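Long-range contacts in protein phosphatase 2C (Toxoplasma gondii, PDB 3D8K), which probably removes phosphate from phosphoserine and phosphothreonine side chains of proteins, as a metal-dependent phosphatase of the PP2C family: residues C[124-129]-C[256-261]; C[33-38]-C[58-63]; C[274-279]-C[308-313]; C[84-89]-C[249-254]. All coordinates share one frame; numbering follows the deposited sequence.

Interaction 1 (C[124-129]-C[256-261]); sequences VGRQIV and TFFAYP
With CG anti to its backbone N (chi1 -156°) and an extended chain beyond, Gln127 runs across the ring of Phe257, whose CG lies anti to the carbonyl carbon (chi1 -63°). Gln127 CG sits over one ring face, off-centre toward the rim, 3.6 Å from the Phe257 ring centroid: a CH-pi contact. The amide is nearly parallel to the ring, the planes 17° apart. The backbones of the same two residues form a single beta bridge, which joins strand 127-129, at the border of a small three-stranded sheet, to strand 253-259, an outermost strand, within this chain, of the six-stranded sheet. Ile128 N donates to Thr256 O at 2.8 Å, from above the carbonyl plane; the bond from Phe258 N to Arg126 O, 3.4 Å long, is weak. A water extends the join, accepting from Gln127 NE2 and Thr256 N and donating to Ile128 O. Ile128 CD1 meets Phe258 CB at 4.0 Å, while Arg126 crosses the Phe258 ring with NE over its face and brings NH2 beside Tyr260 CD2. Arg126 CZ is 5.6 Å from the Phe258 centroid, so any cation-pi attraction is weak at most. The charge is met instead by a salt bridge from Arg126 NH2 to Asp263, with Ser182 OG as a further partner, and Phe258 and Tyr260 offer carbon surface to the arginine chain.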
loop_
_atom_site.group_PDB
_atom_site.type_symbol
_atom_site.label_atom_id
_atom_site.label_comp_id
_atom_site.label_asym_id
_atom_site.label_seq_id
_atom_site.Cartn_x
_atom_site.Cartn_y
_atom_site.Cartn_z
ATOM N N VAL C 124 -22.163 -29.273 19.768
ATOM C CA VAL C 124 -22.110 -30.635 20.265
ATOM C C VAL C 124 -20.648 -30.873 20.613
ATOM O O VAL C 124 -19.827 -31.183 19.734
ATOM C CB VAL C 124 -22.499 -31.687 19.204
ATOM C CG1 VAL C 124 -22.384 -33.083 19.803
ATOM C CG2 VAL C 124 -23.898 -31.447 18.715
ATOM N N GLY C 125 -20.340 -30.718 21.895
ATOM C CA GLY C 125 -18.988 -30.929 22.374
ATOM C C GLY C 125 -17.899 -30.611 21.373
ATOM O O GLY C 125 -17.273 -31.523 20.811
ATOM N N ARG C 126 -17.693 -29.319 21.140
ATOM C CA ARG C 126 -16.658 -28.823 20.228
ATOM C C ARG C 126 -17.080 -28.646 18.777
ATOM O O ARG C 126 -16.593 -27.751 18.103
ATOM C CB ARG C 126 -15.398 -29.703 20.288
ATOM C CG ARG C 126 -14.099 -28.953 20.574
ATOM C CD ARG C 126 -14.166 -28.178 21.875
ATOM N NE ARG C 126 -12.937 -27.431 22.132
ATOM C CZ ARG C 126 -11.921 -27.885 22.857
ATOM N NH1 ARG C 126 -11.982 -29.087 23.407
ATOM N NH2 ARG C 126 -10.843 -27.139 23.028
ATOM N N GLN C 127 -17.984 -29.477 18.282
ATOM C CA GLN C 127 -18.408 -29.324 16.901
ATOM C C GLN C 127 -19.492 -28.283 16.848
ATOM O O GLN C 127 -20.373 -28.262 17.679
ATOM C CB GLN C 127 -18.953 -30.630 16.332
ATOM C CG GLN C 127 -18.870 -30.694 14.796
ATOM C CD GLN C 127 -19.266 -32.053 14.214
ATOM O OE1 GLN C 127 -19.083 -33.105 14.842
ATOM N NE2 GLN C 127 -19.785 -32.033 12.997
ATOM N N ILE C 128 -19.424 -27.404 15.869
ATOM C CA ILE C 128 -20.435 -26.381 15.737
ATOM C C ILE C 128 -21.527 -26.884 14.802
ATOM O O ILE C 128 -21.269 -27.220 13.638
ATOM C CB ILE C 128 -19.807 -25.081 15.197
ATOM C CG1 ILE C 128 -18.825 -24.534 16.239
ATOM C CG2 ILE C 128 -20.890 -24.076 14.850
ATOM C CD1 ILE C 128 -18.059 -23.335 15.794
ATOM N N VAL C 129 -22.743 -26.978 15.326
ATOM C CA VAL C 129 -23.870 -27.428 14.520
ATOM C C VAL C 129 -24.266 -26.268 13.618
ATOM O O VAL C 129 -24.392 -25.129 14.064
ATOM C CB VAL C 129 -25.076 -27.847 15.404
ATOM C CG1 VAL C 129 -26.259 -28.234 14.529
ATOM C CG2 VAL C 129 -24.685 -29.014 16.294
ATOM N N THR C 256 -17.570 -28.350 11.014
ATOM C CA THR C 256 -17.073 -27.114 11.617
ATOM C C THR C 256 -16.865 -27.302 13.117
ATOM O O THR C 256 -17.688 -27.920 13.785
ATOM C CB THR C 256 -18.048 -25.950 11.405
ATOM O OG1 THR C 256 -18.420 -25.881 10.027
ATOM C CG2 THR C 256 -17.391 -24.638 11.791
ATOM N N PHE C 257 -15.755 -26.778 13.633
ATOM C CA PHE C 257 -15.402 -26.877 15.049
ATOM C C PHE C 257 -14.679 -25.602 15.488
ATOM O O PHE C 257 -14.158 -24.860 14.664
ATOM C CB PHE C 257 -14.410 -28.017 15.305
ATOM C CG PHE C 257 -14.922 -29.398 14.986
ATOM C CD1 PHE C 257 -15.228 -29.770 13.678
ATOM C CD2 PHE C 257 -15.019 -30.361 15.995
ATOM C CE1 PHE C 257 -15.614 -31.066 13.379
ATOM C CE2 PHE C 257 -15.405 -31.662 15.697
ATOM C CZ PHE C 257 -15.701 -32.014 14.387
ATOM N N PHE C 258 -14.635 -25.351 16.789
ATOM C CA PHE C 258 -13.897 -24.200 17.287
ATOM C C PHE C 258 -12.793 -24.772 18.157
ATOM O O PHE C 258 -12.926 -25.866 18.691
ATOM C CB PHE C 258 -14.775 -23.263 18.112
ATOM C CG PHE C 258 -15.238 -23.849 19.394
ATOM C CD1 PHE C 258 -16.182 -24.864 19.409
ATOM C CD2 PHE C 258 -14.719 -23.399 20.595
ATOM C CE1 PHE C 258 -16.602 -25.425 20.604
ATOM C CE2 PHE C 258 -15.129 -23.954 21.802
ATOM C CZ PHE C 258 -16.078 -24.973 21.806
ATOM N N ALA C 259 -11.694 -24.043 18.277
ATOM C CA ALA C 259 -10.570 -24.489 19.077
ATOM C C ALA C 259 -10.071 -23.312 19.857
ATOM O O ALA C 259 -10.065 -22.189 19.367
ATOM C CB ALA C 259 -9.469 -25.001 18.200
ATOM N N TYR C 260 -9.642 -23.579 21.081
ATOM C CA TYR C 260 -9.139 -22.539 21.954
ATOM C C TYR C 260 -7.673 -22.325 21.634
ATOM O O TYR C 260 -7.030 -23.218 21.087
ATOM C CB TYR C 260 -9.304 -22.986 23.410
ATOM C CG TYR C 260 -10.741 -23.076 23.902
ATOM C CD1 TYR C 260 -11.541 -21.943 23.967
ATOM C CD2 TYR C 260 -11.281 -24.290 24.352
ATOM C CE1 TYR C 260 -12.843 -22.002 24.467
ATOM C CE2 TYR C 260 -12.583 -24.364 24.860
ATOM C CZ TYR C 260 -13.363 -23.210 24.916
ATOM O OH TYR C 260 -14.657 -23.243 25.441
ATOM N N PRO C 261 -7.129 -21.127 21.920
ATOM C CA PRO C 261 -5.708 -20.891 21.641
ATOM C C PRO C 261 -4.945 -21.893 22.500
ATOM O O PRO C 261 -5.341 -22.175 23.632
ATOM C CB PRO C 261 -5.504 -19.458 22.094
ATOM C CG PRO C 261 -6.790 -18.832 21.755
ATOM C CD PRO C 261 -7.810 -19.857 22.212
HETATM O O HOH W 1 -20.258 -29.259 12.080
#

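Interaction 2 (C[33-38]-C[58-63]); sequences DDVVVV and QGRHSA
Asp33 and Val35, where the chain enters strand 35-41, lie against Arg60, just before helix 61-74, and Ala63 in its first turn, a junction of sheet and covering helix in the PP2C fold, a beta sandwich of two antiparallel sheets flanked by helices. The closer-packed part centres on buried Val35 and Ala63. Ala63 turns its CB toward the strand and fills the corner between Asp33 O, 3.4 Å from Ala63 CB, and Val35 CG2, 4.0 Å from the same methyl. Arg60 adds the aliphatic root of its chain: CG stands anti to the backbone N (chi1 -172°), which lays Arg60 CG 3.4 Å from Asp33 O and also beside Val35 CG2. Phe54 of the neighbouring strand touches Ala63 as well, continuing the apolar layer. Asp34, between the two contacting residues, points away from the helix and bonds through OD1 to Ser317 OG of the other large sheet.

The outer half is looser. There the Asp33 carboxylate lies beside the Gly59 backbone, Asp33 OD1 3.5 Å from Gly59 N, and exposed Gln58 borders it. Arg60 bends at chi3, and its guanidinium does not pair with the acid: Asp33 OD2 and Arg60 NE remain 6.8 Å apart.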
loop_
_atom_site.group_PDB
_atom_site.type_symbol
_atom_site.label_atom_id
_atom_site.label_comp_id
_atom_site.label_asym_id
_atom_site.label_seq_id
_atom_site.Cartn_x
_atom_site.Cartn_y
_atom_site.Cartn_z
ATOM N N ASP C 33 2.704 -39.986 -4.547
ATOM C CA ASP C 33 1.483 -39.494 -5.178
ATOM C C ASP C 33 0.811 -38.289 -4.530
ATOM O O ASP C 33 0.024 -37.606 -5.179
ATOM C CB ASP C 33 0.443 -40.622 -5.256
ATOM C CG ASP C 33 0.877 -41.776 -6.142
ATOM O OD1 ASP C 33 0.173 -42.815 -6.136
ATOM O OD2 ASP C 33 1.906 -41.645 -6.844
ATOM N N ASP C 34 1.103 -38.017 -3.264
ATOM C CA ASP C 34 0.446 -36.906 -2.587
ATOM C C ASP C 34 1.152 -35.559 -2.604
ATOM O O ASP C 34 2.367 -35.473 -2.690
ATOM C CB ASP C 34 0.107 -37.304 -1.142
ATOM C CG ASP C 34 1.297 -37.861 -0.396
ATOM O OD1 ASP C 34 1.080 -38.522 0.645
ATOM O OD2 ASP C 34 2.447 -37.635 -0.845
ATOM N N VAL C 35 0.352 -34.505 -2.524
ATOM C CA VAL C 35 0.843 -33.144 -2.529
ATOM C C VAL C 35 0.146 -32.409 -1.391
ATOM O O VAL C 35 -1.009 -32.696 -1.067
ATOM C CB VAL C 35 0.498 -32.453 -3.858
ATOM C CG1 VAL C 35 1.288 -31.157 -4.000
ATOM C CG2 VAL C 35 0.784 -33.398 -5.021
ATOM N N VAL C 36 0.843 -31.465 -0.768
ATOM C CA VAL C 36 0.230 -30.732 0.328
ATOM C C VAL C 36 0.407 -29.238 0.249
ATOM O O VAL C 36 1.494 -28.743 -0.037
ATOM C CB VAL C 36 0.739 -31.227 1.707
ATOM C CG1 VAL C 36 1.719 -32.363 1.501
ATOM C CG2 VAL C 36 1.336 -30.081 2.506
ATOM N N VAL C 37 -0.699 -28.540 0.475
ATOM C CA VAL C 37 -0.710 -27.092 0.491
ATOM C C VAL C 37 -0.528 -26.791 1.966
ATOM O O VAL C 37 -1.507 -26.743 2.718
ATOM C CB VAL C 37 -2.066 -26.525 0.048
ATOM C CG1 VAL C 37 -1.983 -25.008 -0.037
ATOM C CG2 VAL C 37 -2.472 -27.116 -1.281
ATOM N N VAL C 38 0.722 -26.617 2.378
ATOM C CA VAL C 38 1.027 -26.342 3.779
ATOM C C VAL C 38 0.343 -25.090 4.301
ATOM O O VAL C 38 -0.043 -25.038 5.455
ATOM C CB VAL C 38 2.531 -26.168 4.007
ATOM C CG1 VAL C 38 2.858 -26.393 5.489
ATOM C CG2 VAL C 38 3.300 -27.115 3.100
ATOM N N GLN C 58 -2.551 -44.194 -7.547
ATOM C CA GLN C 58 -1.796 -44.570 -8.726
ATOM C C GLN C 58 -1.761 -43.471 -9.774
ATOM O O GLN C 58 -2.458 -43.497 -10.798
ATOM C CB GLN C 58 -2.311 -45.904 -9.250
ATOM C CG GLN C 58 -1.993 -47.022 -8.252
ATOM C CD GLN C 58 -0.688 -46.766 -7.469
ATOM O OE1 GLN C 58 -0.602 -45.825 -6.669
ATOM N NE2 GLN C 58 0.327 -47.599 -7.704
ATOM N N GLY C 59 -0.907 -42.499 -9.459
ATOM C CA GLY C 59 -0.713 -41.335 -10.289
ATOM C C GLY C 59 -0.677 -40.092 -9.414
ATOM O O GLY C 59 -1.445 -39.978 -8.450
ATOM N N ARG C 60 0.215 -39.161 -9.736
ATOM C CA ARG C 60 0.316 -37.934 -8.967
ATOM C C ARG C 60 -0.329 -36.772 -9.720
ATOM O O ARG C 60 -0.558 -35.709 -9.144
ATOM C CB ARG C 60 1.779 -37.607 -8.683
ATOM C CG ARG C 60 1.951 -36.455 -7.723
ATOM C CD ARG C 60 3.407 -36.187 -7.403
ATOM N NE ARG C 60 4.084 -35.452 -8.467
ATOM C CZ ARG C 60 5.332 -34.996 -8.383
ATOM N NH1 ARG C 60 6.040 -35.201 -7.282
ATOM N NH2 ARG C 60 5.870 -34.335 -9.400
ATOM N N HIS C 61 -0.629 -36.989 -11.001
ATOM C CA HIS C 61 -1.230 -35.966 -11.865
ATOM C C HIS C 61 -2.541 -35.390 -11.351
ATOM O O HIS C 61 -2.733 -34.174 -11.350
ATOM C CB HIS C 61 -1.444 -36.536 -13.275
ATOM C CG HIS C 61 -0.203 -37.108 -13.876
ATOM N ND1 HIS C 61 0.920 -36.347 -14.116
ATOM C CD2 HIS C 61 0.135 -38.383 -14.174
ATOM C CE1 HIS C 61 1.899 -37.131 -14.525
ATOM N NE2 HIS C 61 1.449 -38.373 -14.568
ATOM N N SER C 62 -3.447 -36.259 -10.926
ATOM C CA SER C 62 -4.718 -35.783 -10.411
ATOM C C SER C 62 -4.545 -35.005 -9.099
ATOM O O SER C 62 -5.279 -34.058 -8.822
ATOM C CB SER C 62 -5.684 -36.953 -10.238
ATOM O OG SER C 62 -6.333 -37.228 -11.465
ATOM N N ALA C 63 -3.576 -35.401 -8.291
ATOM C CA ALA C 63 -3.321 -34.691 -7.047
ATOM C C ALA C 63 -2.656 -33.353 -7.384
ATOM O O ALA C 63 -3.112 -32.296 -6.958
ATOM C CB ALA C 63 -2.415 -35.508 -6.175
#

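Interaction 3 (C[274-279]-C[308-313]); sequences AHFRSH and KRRKVT
Phe276 and Arg310 meet with their side chains crossing at about a right angle, the ring and guanidinium planes 37° apart. Phe276 CE1 comes over one face of the guanidinium, toward its rim, and lies 3.6 Å from Arg310 CZ. In return Arg310 CD stands over a face of the phenyl ring. The arginine reaches this place through a bend at chi3 (-72°), which turns NE out of line with the preceding carbons. His275, the residue before Phe276, slides past Arg310 in the opposite direction, and its ring settles against Lys311 and Thr313. Lys311 CA covers one face of that ring; the Lys311 side chain runs beside the histidine and points the same way, with CB 3.7 Å from His275 NE2. Thr313 OG1 approaches the imidazole edge in plane, 3.6 Å from His275 CE1.

These residues join the loop before helix 279-288 to the chain leaving helix 296-309, at the protein surface. Ser278 OG caps the start of helix 279-288 by accepting from Ala281 N, and Phe276 continues onto that helix, touching Ala281, Ile282 and Ala285. The modelled approach of Arg310 NH1 to His275 N sets two donors together and is doubtful in detail. The contact therefore reads as van der Waals packing, a tilted phenyl carbon over the guanidinium, while Arg310 NH2 makes a weak hydrogen bond to Ala272 O.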
loop_
_atom_site.group_PDB
_atom_site.type_symbol
_atom_site.label_atom_id
_atom_site.label_comp_id
_atom_site.label_asym_id
_atom_site.label_seq_id
_atom_site.Cartn_x
_atom_site.Cartn_y
_atom_site.Cartn_z
ATOM N N ALA C 274 -1.923 -45.295 8.788
ATOM C CA ALA C 274 -2.065 -46.659 8.295
ATOM C C ALA C 274 -2.216 -47.843 9.245
ATOM O O ALA C 274 -3.170 -48.611 9.105
ATOM C CB ALA C 274 -0.943 -46.953 7.336
ATOM N N HIS C 275 -1.303 -48.011 10.200
ATOM C CA HIS C 275 -1.369 -49.182 11.080
ATOM C C HIS C 275 -1.779 -49.074 12.547
ATOM O O HIS C 275 -0.943 -49.186 13.442
ATOM C CB HIS C 275 -0.040 -49.930 11.034
ATOM C CG HIS C 275 0.233 -50.612 9.732
ATOM N ND1 HIS C 275 0.334 -49.931 8.540
ATOM C CD2 HIS C 275 0.464 -51.916 9.442
ATOM C CE1 HIS C 275 0.618 -50.784 7.571
ATOM N NE2 HIS C 275 0.704 -51.994 8.092
ATOM N N PHE C 276 -3.067 -48.903 12.803
ATOM C CA PHE C 276 -3.536 -48.836 14.173
ATOM C C PHE C 276 -4.686 -49.798 14.382
ATOM O O PHE C 276 -5.629 -49.825 13.598
ATOM C CB PHE C 276 -3.976 -47.421 14.529
ATOM C CG PHE C 276 -2.848 -46.532 14.968
ATOM C CD1 PHE C 276 -2.244 -45.655 14.079
ATOM C CD2 PHE C 276 -2.391 -46.576 16.277
ATOM C CE1 PHE C 276 -1.204 -44.831 14.486
ATOM C CE2 PHE C 276 -1.353 -45.758 16.693
ATOM C CZ PHE C 276 -0.759 -44.882 15.794
ATOM N N ARG C 277 -4.605 -50.587 15.447
ATOM C CA ARG C 277 -5.636 -51.569 15.764
ATOM C C ARG C 277 -7.048 -50.982 15.823
ATOM O O ARG C 277 -8.032 -51.720 15.858
ATOM C CB ARG C 277 -5.302 -52.238 17.097
ATOM C CG ARG C 277 -5.285 -51.289 18.277
ATOM C CD ARG C 277 -4.716 -51.966 19.507
ATOM N NE ARG C 277 -5.081 -51.252 20.724
ATOM C CZ ARG C 277 -4.802 -51.677 21.950
ATOM N NH1 ARG C 277 -4.143 -52.816 22.118
ATOM N NH2 ARG C 277 -5.194 -50.974 23.007
ATOM N N SER C 278 -7.144 -49.657 15.833
ATOM C CA SER C 278 -8.438 -48.983 15.894
ATOM C C SER C 278 -8.292 -47.495 15.603
ATOM O O SER C 278 -7.191 -46.948 15.648
ATOM C CB SER C 278 -9.055 -49.150 17.282
ATOM O OG SER C 278 -8.352 -48.365 18.231
ATOM N N HIS C 279 -9.401 -46.835 15.303
ATOM C CA HIS C 279 -9.341 -45.410 15.041
ATOM C C HIS C 279 -9.155 -44.692 16.379
ATOM O O HIS C 279 -8.785 -43.518 16.424
ATOM C CB HIS C 279 -10.616 -44.925 14.339
ATOM C CG HIS C 279 -11.854 -45.054 15.168
ATOM N ND1 HIS C 279 -13.043 -44.450 14.821
ATOM C CD2 HIS C 279 -12.090 -45.712 16.329
ATOM C CE1 HIS C 279 -13.958 -44.727 15.733
ATOM N NE2 HIS C 279 -13.406 -45.491 16.659
ATOM N N LYS C 308 6.659 -44.915 9.524
ATOM C CA LYS C 308 7.691 -45.667 8.842
ATOM C C LYS C 308 8.165 -46.708 9.861
ATOM O O LYS C 308 8.715 -47.742 9.497
ATOM C CB LYS C 308 8.828 -44.721 8.438
ATOM C CG LYS C 308 9.528 -45.056 7.123
ATOM C CD LYS C 308 10.229 -46.418 7.184
ATOM C CE LYS C 308 11.074 -46.680 5.944
ATOM N NZ LYS C 308 12.133 -45.636 5.766
ATOM N N ARG C 309 7.922 -46.427 11.142
ATOM C CA ARG C 309 8.309 -47.328 12.225
ATOM C C ARG C 309 7.327 -48.475 12.214
ATOM O O ARG C 309 7.682 -49.622 12.485
ATOM C CB ARG C 309 8.259 -46.616 13.573
ATOM C CG ARG C 309 8.925 -47.398 14.693
ATOM C CD ARG C 309 10.020 -46.567 15.342
ATOM N NE ARG C 309 9.471 -45.445 16.098
ATOM C CZ ARG C 309 10.194 -44.438 16.581
ATOM N NH1 ARG C 309 11.507 -44.398 16.384
ATOM N NH2 ARG C 309 9.601 -43.474 17.271
ATOM N N ARG C 310 6.071 -48.145 11.942
ATOM C CA ARG C 310 5.045 -49.165 11.800
ATOM C C ARG C 310 5.307 -49.462 10.324
ATOM O O ARG C 310 6.115 -48.771 9.702
ATOM C CB ARG C 310 3.645 -48.572 12.026
ATOM C CG ARG C 310 3.359 -48.209 13.483
ATOM C CD ARG C 310 1.978 -47.589 13.709
ATOM N NE ARG C 310 1.876 -46.231 13.187
ATOM C CZ ARG C 310 1.235 -45.910 12.072
ATOM N NH1 ARG C 310 0.631 -46.847 11.364
ATOM N NH2 ARG C 310 1.215 -44.659 11.653
ATOM N N LYS C 311 4.677 -50.462 9.737
ATOM C CA LYS C 311 4.987 -50.706 8.340
ATOM C C LYS C 311 4.512 -49.595 7.407
ATOM O O LYS C 311 3.455 -48.994 7.606
ATOM C CB LYS C 311 4.417 -52.048 7.892
ATOM C CG LYS C 311 5.464 -53.152 7.836
ATOM C CD LYS C 311 6.486 -52.895 6.737
ATOM C CE LYS C 311 7.437 -54.068 6.593
ATOM N NZ LYS C 311 8.208 -54.286 7.839
ATOM N N VAL C 312 5.327 -49.306 6.400
ATOM C CA VAL C 312 4.986 -48.300 5.408
ATOM C C VAL C 312 4.473 -49.116 4.235
ATOM O O VAL C 312 5.060 -50.136 3.872
ATOM C CB VAL C 312 6.223 -47.476 4.952
ATOM C CG1 VAL C 312 7.172 -47.285 6.111
ATOM C CG2 VAL C 312 6.927 -48.155 3.773
ATOM N N THR C 313 3.365 -48.688 3.658
ATOM C CA THR C 313 2.805 -49.401 2.534
ATOM C C THR C 313 2.658 -48.366 1.435
ATOM O O THR C 313 3.449 -48.329 0.493
ATOM C CB THR C 313 1.429 -50.007 2.906
ATOM O OG1 THR C 313 1.577 -50.840 4.063
ATOM C CG2 THR C 313 0.880 -50.846 1.766
#

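Interaction 4 (C[84-89]-C[249-254]); sequences EITRQF and SAVPDV
Pro252 and Phe89 supply the CH-pi part of this contact. Pro252 CG sits squarely over the centre of the phenyl face, 3.6 Å from the Phe89 ring centroid and 10° off its normal, while Pro252 CB and CD spread over the CE2 and CD2 side. Phe230 also meets this ring, with the two planes not far from parallel.

Aliphatic contacts continue the seam along helix 82-97. Ile85 CD1 touches Val254 CG1 at 4.2 Å, and Thr86 CG2 meets Val251 CG1 at 4.0 Å. These contacts join the helix to the start of strand 253-259, an outermost strand, within this chain, of the six-stranded sheet, and to the loop before it.

The hydrogen bonds and the salt bridge found here lie within a segment or lead outside. Thr86 has OG1 anti to its carbonyl carbon (chi1 -70°), and that hydroxyl makes a weak hydrogen bond with Glu82 O, one turn back. Ser249 OG accepts from Val251 N at 3.0 Å, an ST turn that shapes the loop leading into Pro252. Glu84 OE2 forms a salt bridge with Arg156 NH2 of the second subunit.

Proline ring C-H bonds, somewhat polarised by the adjoining amide nitrogen, suit a pi face, and cohesion here rests on dispersion and CH-pi attraction between carbon surfaces.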
loop_
_atom_site.group_PDB
_atom_site.type_symbol
_atom_site.label_atom_id
_atom_site.label_comp_id
_atom_site.label_asym_id
_atom_site.label_seq_id
_atom_site.Cartn_x
_atom_site.Cartn_y
_atom_site.Cartn_z
ATOM N N GLU C 84 -20.968 -23.015 0.069
ATOM C CA GLU C 84 -19.950 -22.421 -0.789
ATOM C C GLU C 84 -18.760 -23.351 -1.042
ATOM O O GLU C 84 -18.196 -23.347 -2.128
ATOM C CB GLU C 84 -19.467 -21.105 -0.189
ATOM C CG GLU C 84 -19.165 -20.053 -1.233
ATOM C CD GLU C 84 -20.400 -19.660 -2.028
ATOM O OE1 GLU C 84 -21.372 -19.166 -1.421
ATOM O OE2 GLU C 84 -20.399 -19.849 -3.261
ATOM N N ILE C 85 -18.386 -24.147 -0.046
ATOM C CA ILE C 85 -17.260 -25.059 -0.188
ATOM C C ILE C 85 -17.614 -26.256 -1.075
ATOM O O ILE C 85 -16.775 -26.762 -1.827
ATOM C CB ILE C 85 -16.787 -25.579 1.193
ATOM C CG1 ILE C 85 -16.282 -24.416 2.052
ATOM C CG2 ILE C 85 -15.667 -26.581 1.021
ATOM C CD1 ILE C 85 -15.928 -24.807 3.496
ATOM N N THR C 86 -18.860 -26.708 -0.974
ATOM C CA THR C 86 -19.334 -27.841 -1.759
ATOM C C THR C 86 -19.421 -27.482 -3.241
ATOM O O THR C 86 -19.077 -28.282 -4.110
ATOM C CB THR C 86 -20.723 -28.296 -1.268
ATOM O OG1 THR C 86 -20.594 -28.910 0.018
ATOM C CG2 THR C 86 -21.343 -29.277 -2.234
ATOM N N ARG C 87 -19.875 -26.266 -3.508
ATOM C CA ARG C 87 -20.045 -25.771 -4.868
ATOM C C ARG C 87 -18.740 -25.707 -5.637
ATOM O O ARG C 87 -18.696 -26.002 -6.827
ATOM C CB ARG C 87 -20.682 -24.389 -4.830
ATOM C CG ARG C 87 -20.842 -23.755 -6.179
ATOM C CD ARG C 87 -21.220 -22.296 -6.042
ATOM N NE ARG C 87 -22.562 -22.129 -5.502
ATOM C CZ ARG C 87 -23.666 -22.476 -6.147
ATOM N NH1 ARG C 87 -23.580 -23.012 -7.358
ATOM N NH2 ARG C 87 -24.851 -22.277 -5.583
ATOM N N GLN C 88 -17.673 -25.326 -4.952
ATOM C CA GLN C 88 -16.374 -25.218 -5.595
ATOM C C GLN C 88 -15.828 -26.615 -5.892
ATOM O O GLN C 88 -15.144 -26.829 -6.901
ATOM C CB GLN C 88 -15.422 -24.437 -4.693
ATOM C CG GLN C 88 -14.622 -23.372 -5.418
ATOM C CD GLN C 88 -15.482 -22.472 -6.293
ATOM O OE1 GLN C 88 -16.515 -21.958 -5.862
ATOM N NE2 GLN C 88 -15.046 -22.263 -7.525
ATOM N N PHE C 89 -16.131 -27.561 -5.009
ATOM C CA PHE C 89 -15.681 -28.928 -5.215
ATOM C C PHE C 89 -16.285 -29.402 -6.521
ATOM O O PHE C 89 -15.663 -30.160 -7.259
ATOM C CB PHE C 89 -16.145 -29.836 -4.078
ATOM C CG PHE C 89 -15.133 -30.012 -2.994
ATOM C CD1 PHE C 89 -14.790 -28.947 -2.160
ATOM C CD2 PHE C 89 -14.488 -31.242 -2.821
ATOM C CE1 PHE C 89 -13.811 -29.096 -1.168
ATOM C CE2 PHE C 89 -13.508 -31.406 -1.832
ATOM C CZ PHE C 89 -13.169 -30.327 -1.004
ATOM N N SER C 249 -18.578 -40.327 -5.117
ATOM C CA SER C 249 -18.946 -38.929 -4.966
ATOM C C SER C 249 -17.736 -37.990 -4.862
ATOM O O SER C 249 -16.634 -38.400 -4.483
ATOM C CB SER C 249 -19.830 -38.774 -3.725
ATOM O OG SER C 249 -20.260 -37.435 -3.558
ATOM N N ALA C 250 -17.947 -36.733 -5.231
ATOM C CA ALA C 250 -16.908 -35.711 -5.125
ATOM C C ALA C 250 -17.518 -34.600 -4.256
ATOM O O ALA C 250 -17.044 -33.467 -4.217
ATOM C CB ALA C 250 -16.521 -35.182 -6.493
ATOM N N VAL C 251 -18.603 -34.954 -3.578
ATOM C CA VAL C 251 -19.276 -34.042 -2.669
ATOM C C VAL C 251 -18.625 -34.301 -1.312
ATOM O O VAL C 251 -18.813 -35.371 -0.707
ATOM C CB VAL C 251 -20.772 -34.350 -2.549
ATOM C CG1 VAL C 251 -21.447 -33.247 -1.766
ATOM C CG2 VAL C 251 -21.380 -34.519 -3.920
ATOM N N PRO C 252 -17.853 -33.325 -0.818
ATOM C CA PRO C 252 -17.165 -33.445 0.461
ATOM C C PRO C 252 -18.049 -33.399 1.685
ATOM O O PRO C 252 -19.177 -32.899 1.657
ATOM C CB PRO C 252 -16.204 -32.275 0.433
ATOM C CG PRO C 252 -17.040 -31.225 -0.196
ATOM C CD PRO C 252 -17.670 -31.970 -1.366
ATOM N N ASP C 253 -17.493 -33.953 2.756
ATOM C CA ASP C 253 -18.100 -33.993 4.077
ATOM C C ASP C 253 -17.526 -32.740 4.730
ATOM O O ASP C 253 -16.335 -32.666 4.981
ATOM C CB ASP C 253 -17.644 -35.266 4.805
ATOM C CG ASP C 253 -17.711 -35.145 6.319
ATOM O OD1 ASP C 253 -18.742 -34.638 6.818
ATOM O OD2 ASP C 253 -16.740 -35.573 7.007
ATOM N N VAL C 254 -18.367 -31.741 4.959
ATOM C CA VAL C 254 -17.920 -30.497 5.563
ATOM C C VAL C 254 -18.337 -30.352 7.029
ATOM O O VAL C 254 -19.522 -30.297 7.339
ATOM C CB VAL C 254 -18.469 -29.288 4.794
ATOM C CG1 VAL C 254 -17.936 -27.997 5.404
ATOM C CG2 VAL C 254 -18.081 -29.385 3.326
#

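Three of the contacts reach the six-stranded sheet at different places. Interactions 1 and 4 both use strand 253-259, adjoining in sequence with centres 20 Å apart: one ties the strand to a small neighbouring sheet, the other to helix 82-97. Interaction 2 engages strand 35-41, with its centre 18 Å from that of interaction 4, and the helices of the two contacts follow each other in the chain. Interactions 1 and 2 lie on opposite sides of the chain's centre, 29 Å apart. Interaction 3 joins peripheral elements, 21 Å from interaction 2 between centres. In PP2C phosphatases the metal site lies in the cleft between the two large sheets, and interaction 2 adjoins that interface.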